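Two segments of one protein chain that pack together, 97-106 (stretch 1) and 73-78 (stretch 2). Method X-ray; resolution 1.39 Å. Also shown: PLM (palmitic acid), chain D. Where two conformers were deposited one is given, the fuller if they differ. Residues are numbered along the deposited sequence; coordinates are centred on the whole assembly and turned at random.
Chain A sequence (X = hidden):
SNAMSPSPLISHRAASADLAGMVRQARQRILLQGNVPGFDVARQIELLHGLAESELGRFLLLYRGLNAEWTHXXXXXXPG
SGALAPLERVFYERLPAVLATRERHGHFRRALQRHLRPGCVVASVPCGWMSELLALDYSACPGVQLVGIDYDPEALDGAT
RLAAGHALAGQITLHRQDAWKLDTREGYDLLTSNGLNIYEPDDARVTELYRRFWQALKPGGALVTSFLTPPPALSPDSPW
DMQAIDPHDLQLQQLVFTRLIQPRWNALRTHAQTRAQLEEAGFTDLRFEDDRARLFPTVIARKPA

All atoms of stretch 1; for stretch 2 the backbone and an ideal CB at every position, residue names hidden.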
ATOM      1  N   ALA A  97       1.224  -2.631  11.314  1.00 11.77           N
ATOM      2  CA  ALA A  97       1.329  -2.120   9.951  1.00 11.61           C
ATOM      3  C   ALA A  97      -0.035  -1.981   9.264  1.00 12.49           C
ATOM      4  O   ALA A  97      -0.235  -1.106   8.414  1.00 12.89           O
ATOM      5  CB  ALA A  97       2.259  -2.997   9.125  1.00 13.41           C
ATOM      6  N   VAL A  98      -0.985  -2.846   9.626  1.00 12.44           N
ATOM      7  CA  VAL A  98      -2.319  -2.743   9.049  1.00 12.39           C
ATOM      8  C   VAL A  98      -3.018  -1.503   9.607  1.00 11.25           C
ATOM      9  O   VAL A  98      -3.685  -0.767   8.864  1.00 12.29           O
ATOM     10  CB  VAL A  98      -3.164  -4.014   9.335  1.00 13.30           C
ATOM     11  CG1 VAL A  98      -4.599  -3.828   8.852  1.00 17.04           C
ATOM     12  CG2 VAL A  98      -2.526  -5.231   8.654  1.00 15.31           C
ATOM     13  N   LEU A  99      -2.885  -1.275  10.913  1.00 12.53           N
ATOM     14  CA  LEU A  99      -3.458  -0.080  11.510  1.00 12.38           C
ATOM     15  C   LEU A  99      -2.868   1.151  10.835  1.00 13.38           C
ATOM     16  O   LEU A  99      -3.588   2.092  10.516  1.00 13.31           O
ATOM     17  CB  LEU A  99      -3.174  -0.050  13.009  1.00 13.55           C
ATOM     18  CG  LEU A  99      -3.905  -1.120  13.825  1.00 15.73           C
ATOM     19  CD1 LEU A  99      -3.338  -1.208  15.233  1.00 18.42           C
ATOM     20  CD2 LEU A  99      -5.394  -0.813  13.874  1.00 23.17           C
ATOM     21  N   ALA A 100      -1.563   1.116  10.579  1.00 13.09           N
ATOM     22  CA  ALA A 100      -0.867   2.241   9.958  1.00 10.48           C
ATOM     23  C   ALA A 100      -1.344   2.517   8.525  1.00 11.48           C
ATOM     24  O   ALA A 100      -1.522   3.668   8.145  1.00 13.10           O
ATOM     25  CB  ALA A 100       0.626   2.018   9.992  1.00 13.30           C
ATOM     26  N   THR A 101      -1.546   1.476   7.717  1.00 12.69           N
ATOM     27  CA  THR A 101      -2.008   1.747   6.360  1.00 11.13           C
ATOM     28  C   THR A 101      -3.432   2.291   6.339  1.00 12.05           C
ATOM     29  O   THR A 101      -3.774   3.055   5.444  1.00 12.21           O
ATOM     30  CB  THR A 101      -1.815   0.552   5.388  1.00 11.31           C
ATOM     31  OG1 THR A 101      -1.915   1.029   4.043  1.00 12.47           O
ATOM     32  CG2 THR A 101      -2.865  -0.534   5.616  1.00 15.89           C
ATOM     33  N   ARG A 102      -4.276   1.916   7.309  1.00 12.78           N
ATOM     34  CA  ARG A 102      -5.610   2.527   7.376  1.00 12.83           C
ATOM     35  C   ARG A 102      -5.538   3.989   7.794  1.00 11.86           C
ATOM     36  O   ARG A 102      -6.301   4.827   7.301  1.00 14.20           O
ATOM     37  CB  ARG A 102      -6.569   1.763   8.298  1.00 14.17           C
ATOM     38  CG  ARG A 102      -6.845   0.383   7.804  1.00 16.05           C
ATOM     39  CD  ARG A 102      -8.197  -0.158   8.248  1.00 19.15           C
ATOM     40  NE  ARG A 102      -8.264  -1.534   7.810  1.00 22.35           N
ATOM     41  CZ  ARG A 102      -7.997  -2.572   8.588  1.00 15.78           C
ATOM     42  NH1 ARG A 102      -7.706  -2.385   9.873  1.00 18.93           N
ATOM     43  NH2 ARG A 102      -8.047  -3.795   8.083  1.00 19.79           N
ATOM     44  N   GLU A 103      -4.625   4.307   8.712  1.00 11.81           N
ATOM     45  CA  GLU A 103      -4.402   5.704   9.076  1.00 12.52           C
ATOM     46  C   GLU A 103      -3.898   6.473   7.863  1.00 13.10           C
ATOM     47  O   GLU A 103      -4.364   7.575   7.583  1.00 12.59           O
ATOM     48  CB  GLU A 103      -3.389   5.815  10.209  1.00 12.45           C
ATOM     49  CG  GLU A 103      -3.865   5.324  11.563  1.00 13.92           C
ATOM     50  CD  GLU A 103      -2.758   5.418  12.581  1.00 14.54           C
ATOM     51  OE1 GLU A 103      -2.396   6.558  12.925  1.00 14.42           O
ATOM     52  OE2 GLU A 103      -2.252   4.366  13.006  1.00 19.29           O
ATOM     53  N   ARG A 104      -2.942   5.883   7.151  1.00 12.40           N
ATOM     54  CA  ARG A 104      -2.393   6.481   5.940  1.00 12.36           C
ATOM     55  C   ARG A 104      -3.497   6.757   4.921  1.00 12.42           C
ATOM     56  O   ARG A 104      -3.546   7.830   4.343  1.00 11.85           O
ATOM     57  CB  ARG A 104      -1.327   5.562   5.355  1.00 10.81           C
ATOM     58  CG  ARG A 104      -0.796   6.011   3.990  1.00 10.84           C
ATOM     59  CD  ARG A 104      -0.318   4.813   3.122  1.00 11.12           C
ATOM     60  NE  ARG A 104      -1.385   3.814   2.966  1.00 11.14           N
ATOM     61  CZ  ARG A 104      -2.405   3.927   2.120  1.00 11.78           C
ATOM     62  NH1 ARG A 104      -2.518   4.978   1.319  1.00 13.81           N
ATOM     63  NH2 ARG A 104      -3.338   2.973   2.087  1.00 13.91           N
ATOM     64  N   HIS A 105      -4.372   5.778   4.695  1.00 11.81           N
ATOM     65  CA  HIS A 105      -5.523   5.972   3.818  1.00 11.64           C
ATOM     66  C   HIS A 105      -6.343   7.203   4.206  1.00 13.61           C
ATOM     67  O   HIS A 105      -6.794   7.966   3.344  1.00 12.70           O
ATOM     68  CB  HIS A 105      -6.396   4.716   3.859  1.00 12.35           C
ATOM     69  CG  HIS A 105      -7.573   4.754   2.939  1.00 15.93           C
ATOM     70  ND1 HIS A 105      -7.449   4.676   1.568  1.00 18.00           N
ATOM     71  CD2 HIS A 105      -8.898   4.816   3.200  1.00 19.85           C
ATOM     72  CE1 HIS A 105      -8.653   4.712   1.023  1.00 17.69           C
ATOM     73  NE2 HIS A 105      -9.550   4.795   1.991  1.00 18.26           N
ATOM     74  N   GLY A 106      -6.556   7.386   5.507  1.00 12.80           N
ATOM     75  CA  GLY A 106      -7.253   8.566   5.992  1.00 12.76           C
ATOM     76  C   GLY A 106      -6.508   9.849   5.666  1.00 15.58           C
ATOM     77  O   GLY A 106      -7.119  10.857   5.285  1.00 15.14           O
ATOM     78  N   UNK A  73      -9.745  -4.249  -0.044  1.00 17.44           N
ATOM     79  CA  UNK A  73     -10.520  -4.968   0.959  1.00 17.92           C
ATOM     80  C   UNK A  73      -9.884  -4.820   2.339  1.00 20.07           C
ATOM     81  O   UNK A  73     -10.575  -4.675   3.348  1.00 20.67           O
ATOM     82  CB  UNK A  73     -10.639  -6.447   0.584  1.00 17.92           C
ATOM     83  N   UNK A  74      -8.560  -4.828   2.382  1.00 19.81           N
ATOM     84  CA  UNK A  74      -7.858  -4.656   3.637  1.00 19.27           C
ATOM     85  C   UNK A  74      -7.992  -3.226   4.160  1.00 18.16           C
ATOM     86  O   UNK A  74      -8.354  -3.007   5.322  1.00 22.12           O
ATOM     87  CB  UNK A  74      -6.382  -5.022   3.467  1.00 19.27           C
ATOM     88  N   UNK A  75      -7.721  -2.255   3.296  0.68 18.20           N
ATOM     89  CA  UNK A  75      -7.692  -0.868   3.732  0.68 16.77           C
ATOM     90  C   UNK A  75      -9.065  -0.322   4.133  0.68 19.78           C
ATOM     91  O   UNK A  75      -9.174   0.444   5.084  0.68 24.03           O
ATOM     92  CB  UNK A  75      -7.105   0.001   2.618  0.68 16.77           C
ATOM     93  N   UNK A  76     -10.113  -0.732   3.425  1.00 17.65           N
ATOM     94  CA  UNK A  76     -11.452  -0.225   3.695  1.00 17.07           C
ATOM     95  C   UNK A  76     -12.238  -1.057   4.718  1.00 17.30           C
ATOM     96  O   UNK A  76     -13.366  -0.711   5.076  1.00 21.33           O
ATOM     97  CB  UNK A  76     -12.239  -0.160   2.384  1.00 17.07           C
ATOM     98  N   UNK A  77     -11.636  -2.147   5.179  1.00 19.51           N
ATOM     99  CA  UNK A  77     -12.259  -2.963   6.219  1.00 17.99           C
ATOM    100  C   UNK A  77     -12.672  -2.118   7.425  1.00 20.72           C
ATOM    101  O   UNK A  77     -11.866  -1.390   8.002  1.00 21.12           O
ATOM    102  CB  UNK A  77     -11.303  -4.072   6.661  1.00 17.99           C
ATOM    103  N   UNK A  78     -13.937  -2.225   7.810  1.00 20.49           N
ATOM    104  CA  UNK A  78     -14.420  -1.571   9.018  1.00 22.09           C
ATOM    105  C   UNK A  78     -14.285  -2.540  10.190  1.00 20.72           C
ATOM    106  O   UNK A  78     -14.829  -3.636  10.155  1.00 20.74           O
ATOM    107  CB  UNK A  78     -15.869  -1.109   8.852  1.00 22.09           C
TER
HETATM  108  C1  PLM D 305       1.001  -2.495  -0.067  1.00 15.16           C
HETATM  109  O1  PLM D 305       0.285  -1.479   0.048  1.00 21.49           O
HETATM  110  O2  PLM D 305       1.052  -3.059  -1.181  1.00 16.26           O
HETATM  111  C2  PLM D 305       1.795  -3.065   1.095  1.00 16.29           C
HETATM  112  C3  PLM D 305       1.437  -2.441   2.445  1.00 16.90           C
HETATM  113  C4  PLM D 305       2.088  -3.284   3.543  1.00 21.79           C
HETATM  114  C5  PLM D 305       2.011  -2.652   4.926  1.00 25.39           C
HETATM  115  C6  PLM D 305       0.580  -2.566   5.447  1.00 25.87           C
HETATM  116  C7  PLM D 305      -0.252  -3.801   5.122  1.00 25.00           C
HETATM  117  C8  PLM D 305       0.219  -5.062   5.838  1.00 24.06           C
HETATM  118  C9  PLM D 305      -0.726  -6.195   5.454  1.00 22.44           C
HETATM  119  CA  PLM D 305      -0.669  -7.374   6.414  1.00 20.86           C
HETATM  120  CB  PLM D 305      -1.977  -8.154   6.332  1.00 23.61           C
HETATM  121  CC  PLM D 305      -1.844  -9.559   6.896  1.00 21.98           C
HETATM  122  CD  PLM D 305      -3.158 -10.313   6.751  1.00 26.31           C
HETATM  123  CE  PLM D 305      -2.962 -11.769   7.159  1.00 26.17           C
HETATM  124  CF  PLM D 305      -4.064 -12.660   6.609  1.00 26.56           C
HETATM  125  CG  PLM D 305      -5.442 -12.263   7.113  1.00 26.38           C

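Position 73 is helical, with phi/psi of -65/-38°. Nothing of stretch 1 lies within 5.5 Å of its ideal CB. This contact sets no demand, and many side chains would suit. The deposited residue is Arg73. Its side chain is out of reach of stretch 1, and its NH1 is hydrogen-bonded elsewhere in the structure.

Position 74 is also helical. Its CA-to-CB bond points sideways, and the ideal CB is 5.1 Å from Arg102 NH2. Val98 offers methyl groups on the same side, and the palmitic acid chain runs nearby. A medium or large apolar side chain would suit, such as Leu, Ile or Met. The residue is Leu74, with chi1 t and chi2 p. Its CD1 meets Val98 CG1 at 4.1 Å, and its CD2 lies 3.6 Å from PLM C9. Arg102 NE and Arg102 NH2 each donate a hydrogen bond to Leu74 O, both at 2.9 Å. One carbonyl thus accepts from two nitrogens of the same guanidinium.

Position 75 is where the CA atoms of the two stretches come nearest: the CA of 75 is 5.4 Å from Arg102 CA. The ideal CB points sideways, 4.8 Å from both His105 CG and Arg104 NH2 and 5.2 Å from Arg102 CG. The space is limited, and a compact side chain is favoured: Val, Ala or Thr, perhaps Ile. The residue is Val75, with chi1 t in the conformer given. Its CG1 sits over one face of the His105 ring, 3.6 Å from the centroid, in a CH-pi contact. Its CG2 is 4.1 Å from Thr101 CG2 and 4.0 Å from Arg104 NH2. Arg104 is held in place by hydrogen bonds from its NE and NH2 to Thr101 OG1. Val75 O lies 3.4 Å from Arg102 CD, near the plane of the guanidinium.

At position 76 CA-to-CB points away from stretch 1. The ideal CB has nothing of that stretch within 5.5 Å, so small or polar residues would do. The residue is Thr76, with chi1 p; its OG1 bonds to a residue flanking one of the stretches.

Position 77 has left helical geometry, with phi/psi of -52/126°. The ideal CB is 3.6 Å from Arg102 NH2. Polar, acidic or aromatic side chains could all be considered. The residue is His77, and His77 O sits over one face of the Arg102 guanidinium.

Position 78 is extended and points away into space free of stretch 1. Many residues would fit. Gln78 is deposited and makes no contact here.

Stretch 2 73-78: RLVTHQ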
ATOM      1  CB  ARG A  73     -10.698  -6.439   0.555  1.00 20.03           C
ATOM      2  CG  ARG A  73     -11.511  -6.618  -0.722  1.00 21.42           C
ATOM      3  CD  ARG A  73     -11.605  -8.081  -1.166  1.00 24.97           C
ATOM      4  NE  ARG A  73     -12.402  -8.881  -0.243  1.00 29.67           N
ATOM      5  CZ  ARG A  73     -12.887 -10.083  -0.531  1.00 32.34           C
ATOM      6  NH1 ARG A  73     -12.653 -10.626  -1.717  1.00 32.20           N
ATOM      7  NH2 ARG A  73     -13.603 -10.744   0.369  1.00 35.25           N
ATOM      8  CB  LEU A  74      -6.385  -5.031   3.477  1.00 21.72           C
ATOM      9  CG  LEU A  74      -5.541  -5.041   4.752  1.00 23.29           C
ATOM     10  CD1 LEU A  74      -6.072  -6.048   5.755  1.00 19.02           C
ATOM     11  CD2 LEU A  74      -4.096  -5.331   4.402  1.00 23.64           C
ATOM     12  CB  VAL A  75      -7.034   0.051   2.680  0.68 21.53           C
ATOM     13  CG1 VAL A  75      -7.156   1.491   3.109  0.68 18.46           C
ATOM     14  CG2 VAL A  75      -5.570  -0.314   2.501  0.68 25.11           C
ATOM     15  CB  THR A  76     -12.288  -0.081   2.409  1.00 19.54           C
ATOM     16  OG1 THR A  76     -12.554  -1.373   1.854  1.00 18.68           O
ATOM     17  CG2 THR A  76     -11.540   0.758   1.383  1.00 22.01           C
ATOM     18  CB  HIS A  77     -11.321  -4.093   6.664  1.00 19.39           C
ATOM     19  CG  HIS A  77     -11.832  -4.873   7.838  1.00 16.87           C
ATOM     20  ND1 HIS A  77     -12.824  -5.821   7.728  1.00 20.72           N
ATOM     21  CD2 HIS A  77     -11.485  -4.837   9.146  1.00 20.76           C
ATOM     22  CE1 HIS A  77     -13.075  -6.331   8.921  1.00 19.77           C
ATOM     23  NE2 HIS A  77     -12.269  -5.761   9.797  1.00 16.70           N
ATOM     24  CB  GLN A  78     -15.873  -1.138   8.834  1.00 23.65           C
ATOM     25  CG  GLN A  78     -16.080  -0.185   7.662  1.00 40.91           C
ATOM     26  CD  GLN A  78     -17.478   0.403   7.617  1.00 58.99           C
ATOM     27  OE1 GLN A  78     -18.197   0.402   8.616  1.00 65.66           O
ATOM     28  NE2 GLN A  78     -17.868   0.913   6.453  1.00 61.33           N
TER
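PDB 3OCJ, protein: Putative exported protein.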